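Local structure of ABC transporter substrate-binding protein-branched chain amino acid transport (Streptococcus pneumoniae, 4GNR) at residues K29-A34 against A284-S289; S77-P82 against A98-I103; V146-D151 against V201-Y206; P224-D229 against N247-S252. The protein binds isoleucine and probably delivers branched-chain amino acids to an ABC transporter for uptake, as the surface-exposed substrate-binding component LivJ. All coordinates share one frame; numbering follows the deposited sequence.

Interaction 1 of 4, residues K29-A34 against A284-S289; sequences KGAQLA and ALAYDS
Gly30 and Tyr287 bring helices 21-40 and 281-297 close together, the short axes of 29-34 and 284-289 passing 7.0 Å apart at a crossing angle of -37°. The polar part of the contact is slight. Gly30 O comes to the edge of the Tyr287 ring, near its plane, and stands 3.4 Å from Tyr287 CD2. The same oxygen accepts the helical bond from Ala34 N (3.2 Å), so it stays within the hydrogen bonding of its own helix while meeting the aromatic C-H edge. Glycine at this point lets the backbone itself approach the tyrosine.

The rest is apolar. Tyr287 holds CG anti to its backbone N (chi1 -179°), and the ring runs alongside the Gly30-Ala34 turn. Ala34 CB reaches Tyr287 CD2 at 3.6 Å, while Leu33 CD2 approaches Tyr287 CE2 at 4.0 Å; both methyl carbons come in obliquely to the ring, and the leucine and tyrosine side chains cross at a slant. Gly30 and Ala34, one turn apart, form a shallow small-residue surface, a GxxxA pattern, against which Tyr287 lies. Beside it the alanines pack directly, Ala31 CB lying 4.3 Å from Ala286 CB, and Ala286 CB sits 4.0 Å from Ala31 N.

The tyrosine hydroxyl extends past this patch to a hydrogen bond with Glu37 OE1. Phe267 of helix 262-275 and His291 also meet the Tyr287 ring. Ala31 also rests on Phe12 and Phe14 of strand 7-14, which places the helix pair against the parallel sheet of the first lobe.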
loop_
_atom_site.group_PDB
_atom_site.type_symbol
_atom_site.label_atom_id
_atom_site.label_comp_id
_atom_site.label_asym_id
_atom_site.label_seq_id
_atom_site.Cartn_x
_atom_site.Cartn_y
_atom_site.Cartn_z
ATOM N N LYS A 29 9.884 -6.294 -6.165
ATOM C CA LYS A 29 10.884 -5.575 -6.979
ATOM C C LYS A 29 11.597 -4.493 -6.175
ATOM O O LYS A 29 12.827 -4.339 -6.280
ATOM C CB LYS A 29 10.251 -4.997 -8.243
ATOM C CG LYS A 29 9.906 -6.082 -9.277
ATOM C CD LYS A 29 9.201 -5.525 -10.511
ATOM C CE LYS A 29 8.717 -6.627 -11.451
ATOM N NZ LYS A 29 7.818 -6.104 -12.506
ATOM N N GLY A 30 10.844 -3.700 -5.414
ATOM C CA GLY A 30 11.498 -2.647 -4.630
ATOM C C GLY A 30 12.411 -3.219 -3.531
ATOM O O GLY A 30 13.521 -2.725 -3.306
ATOM N N ALA A 31 11.917 -4.251 -2.839
ATOM C CA ALA A 31 12.690 -4.892 -1.778
ATOM C C ALA A 31 13.959 -5.542 -2.335
ATOM O O ALA A 31 15.035 -5.424 -1.756
ATOM C CB ALA A 31 11.817 -5.906 -1.046
ATOM N N GLN A 32 13.817 -6.248 -3.450
ATOM C CA GLN A 32 14.986 -6.923 -4.033
ATOM C C GLN A 32 16.030 -5.904 -4.512
ATOM O O GLN A 32 17.236 -6.158 -4.415
ATOM C CB GLN A 32 14.573 -7.858 -5.168
ATOM C CG GLN A 32 15.740 -8.724 -5.651
ATOM C CD GLN A 32 16.204 -9.733 -4.609
ATOM O OE1 GLN A 32 15.406 -10.537 -4.121
ATOM N NE2 GLN A 32 17.495 -9.736 -4.307
ATOM N N LEU A 33 15.570 -4.765 -5.052
ATOM C CA LEU A 33 16.503 -3.713 -5.478
ATOM C C LEU A 33 17.330 -3.249 -4.267
ATOM O O LEU A 33 18.552 -3.097 -4.358
ATOM C CB LEU A 33 15.749 -2.553 -6.099
ATOM C CG LEU A 33 16.588 -1.365 -6.566
ATOM C CD1 LEU A 33 17.564 -1.788 -7.658
ATOM C CD2 LEU A 33 15.685 -0.219 -6.996
ATOM N N ALA A 34 16.665 -2.996 -3.142
ATOM C CA ALA A 34 17.372 -2.577 -1.934
ATOM C C ALA A 34 18.389 -3.649 -1.509
ATOM O O ALA A 34 19.532 -3.322 -1.175
ATOM C CB ALA A 34 16.390 -2.282 -0.819
ATOM N N ALA A 284 8.373 1.699 -3.600
ATOM C CA ALA A 284 9.114 2.673 -2.800
ATOM C C ALA A 284 9.038 2.326 -1.299
ATOM O O ALA A 284 10.047 2.337 -0.597
ATOM C CB ALA A 284 8.561 4.069 -3.069
ATOM N N LEU A 285 7.833 2.027 -0.805
ATOM C CA LEU A 285 7.678 1.658 0.605
ATOM C C LEU A 285 8.469 0.396 0.937
ATOM O O LEU A 285 9.087 0.322 1.996
ATOM C CB LEU A 285 6.202 1.456 0.968
ATOM C CG LEU A 285 5.378 2.745 1.107
ATOM C CD1 LEU A 285 3.893 2.427 1.066
ATOM C CD2 LEU A 285 5.720 3.509 2.393
ATOM N N ALA A 286 8.459 -0.597 0.043
ATOM C CA ALA A 286 9.163 -1.861 0.302
ATOM C C ALA A 286 10.687 -1.665 0.322
ATOM O O ALA A 286 11.395 -2.288 1.119
ATOM C CB ALA A 286 8.764 -2.905 -0.705
ATOM N N TYR A 287 11.182 -0.809 -0.571
ATOM C CA TYR A 287 12.607 -0.460 -0.616
ATOM C C TYR A 287 13.010 0.124 0.751
ATOM O O TYR A 287 14.027 -0.265 1.350
ATOM C CB TYR A 287 12.827 0.511 -1.766
ATOM C CG TYR A 287 14.243 0.961 -1.994
ATOM C CD1 TYR A 287 14.739 2.082 -1.357
ATOM C CD2 TYR A 287 15.069 0.306 -2.906
ATOM C CE1 TYR A 287 16.028 2.548 -1.620
ATOM C CE2 TYR A 287 16.358 0.763 -3.183
ATOM C CZ TYR A 287 16.824 1.887 -2.540
ATOM O OH TYR A 287 18.065 2.406 -2.797
ATOM N N ASP A 288 12.221 1.069 1.262
ATOM C CA ASP A 288 12.485 1.637 2.582
ATOM C C ASP A 288 12.398 0.576 3.686
ATOM O O ASP A 288 13.210 0.604 4.615
ATOM C CB ASP A 288 11.564 2.810 2.900
ATOM C CG ASP A 288 12.013 4.126 2.280
ATOM O OD1 ASP A 288 13.099 4.194 1.673
ATOM O OD2 ASP A 288 11.261 5.117 2.482
ATOM N N SER A 289 11.426 -0.331 3.621
ATOM C CA SER A 289 11.302 -1.366 4.647
ATOM C C SER A 289 12.568 -2.224 4.723
ATOM O O SER A 289 13.013 -2.573 5.826
ATOM C CB SER A 289 10.079 -2.235 4.450
ATOM O OG SER A 289 8.861 -1.613 4.843
#

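Interaction 2 of 4, residues S77-P82 against A98-I103; sequences SAVVGP and AGVPLI
Val79 and Leu102 pair in parallel, as do Val80 and Ile103, with CA atoms 4.6 Å apart at the first pair, and Val79 bonds to both sides of its partner: its N to Pro101 O and its O to Ile103 N, each 2.9 Å. A third bond of the same length, from Gly81 N to Ile103 O, carries the ladder one residue further. On the face that bears Val79 and Leu102, Val79 CG1, anti to the backbone N (chi1 176°), meets Leu102 CD1 at 3.8 Å, the two side chains slanting across each other. Leu102 CG and CD2 both lie 3.4 Å from Gly81 O, and Val100 CG1 comes over the backbone to 3.6 Å from Ala78 CA. On the other face Val80 and Ile103 lie side by side and point the same way, CG2 to CG2 at 4.1 Å. Gly81 leads through a cis peptide into Pro82.

Strands 78-80 and 102-104 here close a right-handed beta-alpha-beta crossover over helix 85-97. Carbon atoms of Val100 and Pro101 pack against Ser77 O, as those of Leu102 do against Gly81 O. Three backbone bonds set the register, while these two buried carbonyls at the ends of the pairing presumably pay a desolvation cost, having no polar partner in the model.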
loop_
_atom_site.group_PDB
_atom_site.type_symbol
_atom_site.label_atom_id
_atom_site.label_comp_id
_atom_site.label_asym_id
_atom_site.label_seq_id
_atom_site.Cartn_x
_atom_site.Cartn_y
_atom_site.Cartn_z
ATOM N N SER A 77 15.674 -14.217 9.926
ATOM C CA SER A 77 15.801 -13.280 11.062
ATOM C C SER A 77 14.792 -12.140 11.074
ATOM O O SER A 77 14.622 -11.487 12.112
ATOM C CB SER A 77 17.214 -12.704 11.112
ATOM O OG SER A 77 18.163 -13.732 11.359
ATOM N N ALA A 78 14.148 -11.892 9.928
ATOM C CA ALA A 78 13.140 -10.839 9.772
ATOM C C ALA A 78 12.324 -11.177 8.532
ATOM O O ALA A 78 12.843 -11.862 7.642
ATOM C CB ALA A 78 13.803 -9.478 9.601
ATOM N N VAL A 79 11.095 -10.676 8.471
ATOM C CA VAL A 79 10.221 -10.891 7.318
ATOM C C VAL A 79 9.729 -9.519 6.824
ATOM O O VAL A 79 9.340 -8.677 7.625
ATOM C CB VAL A 79 9.005 -11.757 7.680
ATOM C CG1 VAL A 79 8.039 -11.900 6.494
ATOM C CG2 VAL A 79 9.445 -13.148 8.167
ATOM N N VAL A 80 9.788 -9.342 5.499
ATOM C CA VAL A 80 9.243 -8.156 4.816
ATOM C C VAL A 80 8.015 -8.635 4.032
ATOM O O VAL A 80 8.107 -9.593 3.257
ATOM C CB VAL A 80 10.261 -7.475 3.916
ATOM C CG1 VAL A 80 9.678 -6.189 3.335
ATOM C CG2 VAL A 80 11.547 -7.179 4.664
ATOM N N GLY A 81 6.896 -7.926 4.200
ATOM C CA GLY A 81 5.621 -8.336 3.645
ATOM C C GLY A 81 4.853 -9.153 4.686
ATOM O O GLY A 81 5.452 -9.659 5.634
ATOM N N PRO A 82 3.544 -9.374 4.472
ATOM C CA PRO A 82 2.780 -9.033 3.276
ATOM C C PRO A 82 2.508 -7.563 2.996
ATOM O O PRO A 82 2.741 -6.684 3.829
ATOM C CB PRO A 82 1.429 -9.757 3.502
ATOM C CG PRO A 82 1.772 -10.891 4.446
ATOM C CD PRO A 82 2.788 -10.279 5.355
ATOM N N ALA A 98 7.762 -17.189 16.857
ATOM C CA ALA A 98 9.194 -17.436 16.637
ATOM C C ALA A 98 10.066 -16.257 17.064
ATOM O O ALA A 98 11.283 -16.320 16.947
ATOM C CB ALA A 98 9.472 -17.767 15.190
ATOM N N GLY A 99 9.449 -15.172 17.532
ATOM C CA GLY A 99 10.199 -13.980 17.941
ATOM C C GLY A 99 10.931 -13.300 16.784
ATOM O O GLY A 99 12.035 -12.758 16.963
ATOM N N VAL A 100 10.302 -13.307 15.602
ATOM C CA VAL A 100 10.864 -12.710 14.396
ATOM C C VAL A 100 10.055 -11.464 14.013
ATOM O O VAL A 100 8.858 -11.554 13.834
ATOM C CB VAL A 100 10.866 -13.749 13.238
ATOM C CG1 VAL A 100 11.318 -13.086 11.944
ATOM C CG2 VAL A 100 11.753 -14.931 13.585
ATOM N N PRO A 101 10.720 -10.306 13.850
ATOM C CA PRO A 101 9.963 -9.132 13.447
ATOM C C PRO A 101 9.507 -9.241 11.984
ATOM O O PRO A 101 10.242 -9.699 11.112
ATOM C CB PRO A 101 10.973 -7.983 13.637
ATOM C CG PRO A 101 12.318 -8.640 13.429
ATOM C CD PRO A 101 12.161 -10.034 14.005
ATOM N N LEU A 102 8.304 -8.730 11.755
ATOM C CA LEU A 102 7.682 -8.682 10.447
ATOM C C LEU A 102 7.303 -7.232 10.186
ATOM O O LEU A 102 6.648 -6.593 11.029
ATOM C CB LEU A 102 6.473 -9.617 10.400
ATOM C CG LEU A 102 5.776 -9.763 9.029
ATOM C CD1 LEU A 102 5.179 -11.160 8.867
ATOM C CD2 LEU A 102 4.742 -8.689 8.781
ATOM N N ILE A 103 7.740 -6.715 9.034
ATOM C CA ILE A 103 7.385 -5.366 8.638
ATOM C C ILE A 103 6.556 -5.425 7.366
ATOM O O ILE A 103 6.995 -5.972 6.337
ATOM C CB ILE A 103 8.627 -4.426 8.476
ATOM C CG1 ILE A 103 8.176 -3.013 8.087
ATOM C CG2 ILE A 103 9.678 -4.976 7.508
ATOM C CD1 ILE A 103 9.265 -1.967 8.293
#

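Interaction 3 of 4, residues V146-D151 against V201-Y206; sequences VVLYTD and VVPGYY. With ILE (isoleucine), chain B.
The Tyr205 ring meets the bound isoleucine at its edge, and Tyr156 stacks on it. At that edge the ligand carboxylate oxygen O lies in the ring plane, and Tyr205 OH donates to it at 2.6 Å, a short bond that fixes one end of the carboxylate. With CG anti to the carbonyl carbon (chi1 -62°), the ring leaves the backbone beside Tyr205 N, and its CE1 comes 3.8 Å from CB of the ligand. Ser85 OG, Thr108 OG1 and Ser106 O give the isoleucine further bonds. Nearer the strand, Pro203 CD packs against the carbonyl O of Tyr149 at 3.2 Å and against Thr150 OG1 at 3.7 Å.

Behind the pocket the backbones run parallel. Val147 O receives Val201 N at 2.8 Å with an N-H...O angle of 170°, Val201 O takes Tyr149 N, and Pro203 O takes Asp151 N in a longer bond of 3.2 Å. These are neighbouring strands of a Rossmann-like lobe, 145-151 and 199-201, and the chain beyond the second strand curls into helix 206-218 with Tyr205 at its N-cap position. The pocket tyrosine thus sits at the strand-to-helix turn, the usual place for ligand-binding residues in such sheets.

Leu148 CD1 packs on Val201 CG1 at 3.7 Å, the two side chains crossing obliquely, and also touches the proline ring. Further along, a water donates to Asp151 OD2 and accepts from Tyr205 N at 2.8 Å, tying the end of the strand to the N-cap residue of helix 206-218; Asp151 OD1 is held by Ala153 N.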
loop_
_atom_site.group_PDB
_atom_site.type_symbol
_atom_site.label_atom_id
_atom_site.label_comp_id
_atom_site.label_asym_id
_atom_site.label_seq_id
_atom_site.Cartn_x
_atom_site.Cartn_y
_atom_site.Cartn_z
ATOM N N VAL A 146 -22.209 13.042 -3.005
ATOM C CA VAL A 146 -21.323 11.992 -3.500
ATOM C C VAL A 146 -22.029 10.641 -3.455
ATOM O O VAL A 146 -23.027 10.441 -2.761
ATOM C CB VAL A 146 -20.030 11.809 -2.652
ATOM C CG1 VAL A 146 -19.217 13.093 -2.632
ATOM C CG2 VAL A 146 -20.362 11.295 -1.257
ATOM N N VAL A 147 -21.488 9.746 -4.274
ATOM C CA VAL A 147 -21.820 8.362 -4.264
ATOM C C VAL A 147 -20.629 7.657 -3.537
ATOM O O VAL A 147 -19.489 7.958 -3.790
ATOM C CB VAL A 147 -21.939 7.729 -5.661
ATOM C CG1 VAL A 147 -22.058 6.218 -5.590
ATOM C CG2 VAL A 147 -23.112 8.331 -6.423
ATOM N N LEU A 148 -20.927 6.724 -2.642
ATOM C CA LEU A 148 -19.931 5.902 -1.919
ATOM C C LEU A 148 -20.174 4.465 -2.440
ATOM O O LEU A 148 -21.308 3.954 -2.339
ATOM C CB LEU A 148 -20.086 6.020 -0.409
ATOM C CG LEU A 148 -19.075 5.267 0.461
ATOM C CD1 LEU A 148 -17.617 5.649 0.128
ATOM C CD2 LEU A 148 -19.383 5.506 1.942
ATOM N N TYR A 149 -19.120 3.823 -2.963
ATOM C CA TYR A 149 -19.229 2.478 -3.609
ATOM C C TYR A 149 -18.061 1.673 -3.079
ATOM O O TYR A 149 -16.929 1.905 -3.457
ATOM C CB TYR A 149 -19.251 2.704 -5.116
ATOM C CG TYR A 149 -19.584 1.505 -5.987
ATOM C CD1 TYR A 149 -20.515 0.569 -5.607
ATOM C CD2 TYR A 149 -19.110 1.440 -7.277
ATOM C CE1 TYR A 149 -20.887 -0.482 -6.482
ATOM C CE2 TYR A 149 -19.478 0.414 -8.147
ATOM C CZ TYR A 149 -20.366 -0.539 -7.747
ATOM O OH TYR A 149 -20.753 -1.547 -8.600
ATOM N N THR A 150 -18.363 0.690 -2.244
ATOM C CA THR A 150 -17.331 0.004 -1.476
ATOM C C THR A 150 -17.277 -1.506 -1.588
ATOM O O THR A 150 -18.314 -2.169 -1.739
ATOM C CB THR A 150 -17.635 0.343 0.061
ATOM O OG1 THR A 150 -17.747 1.756 0.248
ATOM C CG2 THR A 150 -16.617 -0.205 1.024
ATOM N N ASP A 151 -16.052 -2.041 -1.493
ATOM C CA ASP A 151 -15.812 -3.503 -1.508
ATOM C C ASP A 151 -16.284 -3.995 -0.148
ATOM O O ASP A 151 -15.572 -3.896 0.851
ATOM C CB ASP A 151 -14.320 -3.807 -1.708
ATOM C CG ASP A 151 -13.994 -5.300 -1.734
ATOM O OD1 ASP A 151 -14.912 -6.140 -1.506
ATOM O OD2 ASP A 151 -12.776 -5.597 -1.981
ATOM N N VAL A 201 -16.771 7.983 -4.614
ATOM C CA VAL A 201 -15.673 7.517 -3.750
ATOM C C VAL A 201 -15.724 5.988 -3.769
ATOM O O VAL A 201 -16.765 5.422 -3.448
ATOM C CB VAL A 201 -15.812 8.086 -2.330
ATOM C CG1 VAL A 201 -14.770 7.492 -1.415
ATOM C CG2 VAL A 201 -15.671 9.615 -2.350
ATOM N N VAL A 202 -14.605 5.351 -4.141
ATOM C CA VAL A 202 -14.538 3.903 -4.326
ATOM C C VAL A 202 -13.410 3.256 -3.521
ATOM O O VAL A 202 -12.305 3.065 -4.015
ATOM C CB VAL A 202 -14.370 3.530 -5.834
ATOM C CG1 VAL A 202 -14.408 2.002 -6.040
ATOM C CG2 VAL A 202 -15.452 4.212 -6.701
ATOM N N PRO A 203 -13.688 2.895 -2.258
ATOM C CA PRO A 203 -12.716 2.167 -1.455
ATOM C C PRO A 203 -12.667 0.711 -1.985
ATOM O O PRO A 203 -13.660 -0.003 -1.992
ATOM C CB PRO A 203 -13.292 2.246 -0.033
ATOM C CG PRO A 203 -14.247 3.377 -0.064
ATOM C CD PRO A 203 -14.849 3.302 -1.449
ATOM N N GLY A 204 -11.472 0.292 -2.363
ATOM C CA GLY A 204 -11.262 -1.022 -2.933
ATOM C C GLY A 204 -9.907 -1.137 -3.601
ATOM O O GLY A 204 -9.111 -0.188 -3.634
ATOM N N TYR A 205 -9.666 -2.349 -4.086
ATOM C CA TYR A 205 -8.432 -2.751 -4.761
ATOM C C TYR A 205 -8.526 -2.594 -6.289
ATOM O O TYR A 205 -9.615 -2.450 -6.841
ATOM C CB TYR A 205 -8.012 -4.146 -4.349
ATOM C CG TYR A 205 -7.708 -4.305 -2.865
ATOM C CD1 TYR A 205 -6.791 -3.495 -2.222
ATOM C CD2 TYR A 205 -8.263 -5.334 -2.135
ATOM C CE1 TYR A 205 -6.467 -3.699 -0.890
ATOM C CE2 TYR A 205 -7.909 -5.552 -0.795
ATOM C CZ TYR A 205 -7.012 -4.737 -0.187
ATOM O OH TYR A 205 -6.682 -4.981 1.131
ATOM N N TYR A 206 -7.375 -2.703 -6.953
ATOM C CA TYR A 206 -7.296 -2.366 -8.357
ATOM C C TYR A 206 -8.126 -3.210 -9.294
ATOM O O TYR A 206 -8.618 -2.686 -10.292
ATOM C CB TYR A 206 -5.827 -2.326 -8.858
ATOM C CG TYR A 206 -5.146 -3.687 -8.880
ATOM C CD1 TYR A 206 -5.215 -4.518 -9.985
ATOM C CD2 TYR A 206 -4.429 -4.151 -7.804
ATOM C CE1 TYR A 206 -4.592 -5.763 -10.022
ATOM C CE2 TYR A 206 -3.810 -5.393 -7.827
ATOM C CZ TYR A 206 -3.899 -6.198 -8.929
ATOM O OH TYR A 206 -3.227 -7.402 -8.910
HETATM N N ILE B . -3.225 -0.490 2.061
HETATM C CA ILE B . -3.835 -1.696 1.435
HETATM C C ILE B . -4.006 -2.777 2.497
HETATM O O ILE B . -4.532 -3.859 2.162
HETATM C CB ILE B . -3.148 -2.114 0.100
HETATM C CG1 ILE B . -1.643 -2.139 0.242
HETATM C CG2 ILE B . -3.507 -1.182 -1.186
HETATM C CD1 ILE B . -0.954 -2.628 -1.012
HETATM O OXT ILE B . -3.646 -2.508 3.662
HETATM O O HOH W 1 -11.773 -4.258 -4.245
#

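Interaction 4 of 4, residues P224-D229 against N247-S252; sequences PIVGGD and NIYFIS. With ILE (isoleucine), chain B.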
loop_
_atom_site.group_PDB
_atom_site.type_symbol
_atom_site.label_atom_id
_atom_site.label_comp_id
_atom_site.label_asym_id
_atom_site.label_seq_id
_atom_site.Cartn_x
_atom_site.Cartn_y
_atom_site.Cartn_z
ATOM N N PRO A 224 -15.639 12.989 -11.133
ATOM C CA PRO A 224 -14.482 12.423 -10.439
ATOM C C PRO A 224 -14.758 11.111 -9.728
ATOM O O PRO A 224 -15.804 10.951 -9.098
ATOM C CB PRO A 224 -14.148 13.518 -9.417
ATOM C CG PRO A 224 -14.537 14.800 -10.118
ATOM C CD PRO A 224 -15.827 14.421 -10.828
ATOM N N ILE A 225 -13.805 10.191 -9.872
ATOM C CA ILE A 225 -13.787 8.884 -9.160
ATOM C C ILE A 225 -12.549 8.998 -8.252
ATOM O O ILE A 225 -11.449 9.255 -8.750
ATOM C CB ILE A 225 -13.790 7.681 -10.069
ATOM C CG1 ILE A 225 -15.126 7.656 -10.835
ATOM C CG2 ILE A 225 -13.607 6.392 -9.248
ATOM C CD1 ILE A 225 -15.186 6.580 -11.893
ATOM N N VAL A 226 -12.745 8.812 -6.944
ATOM C CA VAL A 226 -11.705 9.028 -5.948
ATOM C C VAL A 226 -11.466 7.769 -5.141
ATOM O O VAL A 226 -12.411 7.145 -4.647
ATOM C CB VAL A 226 -12.151 10.175 -5.009
ATOM C CG1 VAL A 226 -11.034 10.553 -4.024
ATOM C CG2 VAL A 226 -12.586 11.406 -5.799
ATOM N N GLY A 227 -10.199 7.414 -5.001
ATOM C CA GLY A 227 -9.830 6.207 -4.295
ATOM C C GLY A 227 -8.763 6.398 -3.251
ATOM O O GLY A 227 -8.135 7.448 -3.110
ATOM N N GLY A 228 -8.616 5.337 -2.452
ATOM C CA GLY A 228 -7.530 5.239 -1.504
ATOM C C GLY A 228 -6.281 4.680 -2.215
ATOM O O GLY A 228 -6.179 4.622 -3.444
ATOM N N ASP A 229 -5.343 4.225 -1.394
ATOM C CA ASP A 229 -4.056 3.757 -1.911
ATOM C C ASP A 229 -4.176 2.540 -2.827
ATOM O O ASP A 229 -3.248 2.250 -3.588
ATOM C CB ASP A 229 -3.019 3.555 -0.806
ATOM C CG ASP A 229 -3.317 2.388 0.162
ATOM O OD1 ASP A 229 -4.499 2.155 0.513
ATOM O OD2 ASP A 229 -2.320 1.747 0.625
ATOM N N ASN A 247 -10.145 12.019 -14.867
ATOM C CA ASN A 247 -10.885 12.581 -13.737
ATOM C C ASN A 247 -10.842 11.568 -12.554
ATOM O O ASN A 247 -11.831 11.311 -11.876
ATOM C CB ASN A 247 -12.297 12.943 -14.151
ATOM C CG ASN A 247 -12.772 14.247 -13.544
ATOM O OD1 ASN A 247 -11.978 15.002 -12.972
ATOM N ND2 ASN A 247 -14.050 14.563 -13.733
ATOM N N ILE A 248 -9.653 11.006 -12.359
ATOM C CA ILE A 248 -9.361 10.050 -11.290
ATOM C C ILE A 248 -8.445 10.733 -10.263
ATOM O O ILE A 248 -7.499 11.427 -10.627
ATOM C CB ILE A 248 -8.659 8.768 -11.811
ATOM C CG1 ILE A 248 -9.404 8.116 -12.973
ATOM C CG2 ILE A 248 -8.410 7.778 -10.690
ATOM C CD1 ILE A 248 -10.824 7.716 -12.700
ATOM N N TYR A 249 -8.751 10.533 -8.990
ATOM C CA TYR A 249 -7.965 11.093 -7.891
ATOM C C TYR A 249 -7.726 9.988 -6.890
ATOM O O TYR A 249 -8.648 9.223 -6.615
ATOM C CB TYR A 249 -8.720 12.241 -7.216
ATOM C CG TYR A 249 -9.020 13.370 -8.173
ATOM C CD1 TYR A 249 -10.140 13.312 -9.003
ATOM C CD2 TYR A 249 -8.190 14.473 -8.262
ATOM C CE1 TYR A 249 -10.414 14.308 -9.921
ATOM C CE2 TYR A 249 -8.458 15.499 -9.154
ATOM C CZ TYR A 249 -9.574 15.414 -9.983
ATOM O OH TYR A 249 -9.857 16.424 -10.890
ATOM N N PHE A 250 -6.520 9.880 -6.346
ATOM C CA PHE A 250 -6.285 8.836 -5.335
ATOM C C PHE A 250 -5.089 9.165 -4.450
ATOM O O PHE A 250 -4.174 9.905 -4.819
ATOM C CB PHE A 250 -6.097 7.431 -5.967
ATOM C CG PHE A 250 -4.991 7.354 -6.989
ATOM C CD1 PHE A 250 -5.257 7.612 -8.325
ATOM C CD2 PHE A 250 -3.693 7.003 -6.636
ATOM C CE1 PHE A 250 -4.264 7.538 -9.272
ATOM C CE2 PHE A 250 -2.693 6.932 -7.586
ATOM C CZ PHE A 250 -2.980 7.203 -8.907
ATOM N N ILE A 251 -5.105 8.559 -3.269
ATOM C CA ILE A 251 -4.049 8.740 -2.301
ATOM C C ILE A 251 -2.823 7.905 -2.635
ATOM O O ILE A 251 -2.930 6.737 -3.026
ATOM C CB ILE A 251 -4.540 8.338 -0.888
ATOM C CG1 ILE A 251 -5.657 9.286 -0.474
ATOM C CG2 ILE A 251 -3.394 8.357 0.119
ATOM C CD1 ILE A 251 -6.208 9.053 0.886
ATOM N N SER A 252 -1.648 8.518 -2.468
ATOM C CA SER A 252 -0.388 7.824 -2.653
ATOM C C SER A 252 0.585 8.259 -1.564
ATOM O O SER A 252 0.489 9.327 -0.993
ATOM C CB SER A 252 0.218 8.101 -4.017
ATOM O OG SER A 252 1.393 7.352 -4.202
HETATM N N ILE B . -3.225 -0.490 2.061
HETATM C CA ILE B . -3.835 -1.696 1.435
HETATM C C ILE B . -4.006 -2.777 2.497
HETATM O O ILE B . -4.532 -3.859 2.162
HETATM C CB ILE B . -3.148 -2.114 0.100
HETATM C CG1 ILE B . -1.643 -2.139 0.242
HETATM C CG2 ILE B . -3.507 -1.182 -1.186
HETATM C CD1 ILE B . -0.954 -2.628 -1.012
HETATM O OXT ILE B . -3.646 -2.508 3.662
#
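Tyr249 places CG beside its own backbone N (chi1 -60°) with the ring plane turned nearly perpendicular to the CA-CB-CG plane (chi2 84°), and its CE1 stands 3.8 Å from Pro224 CB. Asp229 instead carries CG between its backbone N and carbonyl carbon (chi1 68°), and its carboxylate faces the ligand: OD2 takes the isoleucine N at 2.8 Å, and OD1 adds a weak bond at 3.3 Å. OD1 also accepts from Tyr156 OH, another pocket residue, which would help to hold the carboxylate in place. The negative charge beside the ligand amino group probably favours its protonated form.

Between these ends the two backbones run parallel. Asn247 O takes Ile225 N, Ile225 O takes Tyr249 N, Tyr249 O takes Gly227 N at 2.9 Å, and Gly227 O receives Ile251 N in a longer bond of 3.2 Å. Strands 225-227 and 248-252, with helix 234-240 between them, form a beta-alpha-beta unit of the second lobe, and Asp229 follows the C-terminal end of the first strand, where the sheet faces the cleft.

Ile248 CD1 lies 4.0 Å from Ile225 CB, and Val226 CG2 reaches Tyr249 CB on the opposite face. Pro224 and Asn247 lie side by side, with Pro224 CD 3.4 Å from Asn247 ND2, which is hydrogen-bonded to Asp222 O. Phe250 CB rests 3.5 Å from Gly227 O, where the glycine has no side chain on that face.

In the fold
All four contacts are largely buried, but they divide between two lobes. Interactions 1 and 2 belong to the first lobe and touch where Ser289 packs on Ile103 and Val80; one is helix against helix with little polar chemistry, the other a strand pair held by backbone bonds. Interactions 3 and 4 share the mixed sheet of the second lobe, joined by a probable bond from Val202 N to Val226 O, and both end at the isoleucine, at its carboxylate and its amino group respectively. The margins approach the surface, as at Ser77 in interaction 2 and at Pro224 and Asn247 in interaction 4. The ligand lies in the cleft between the lobes.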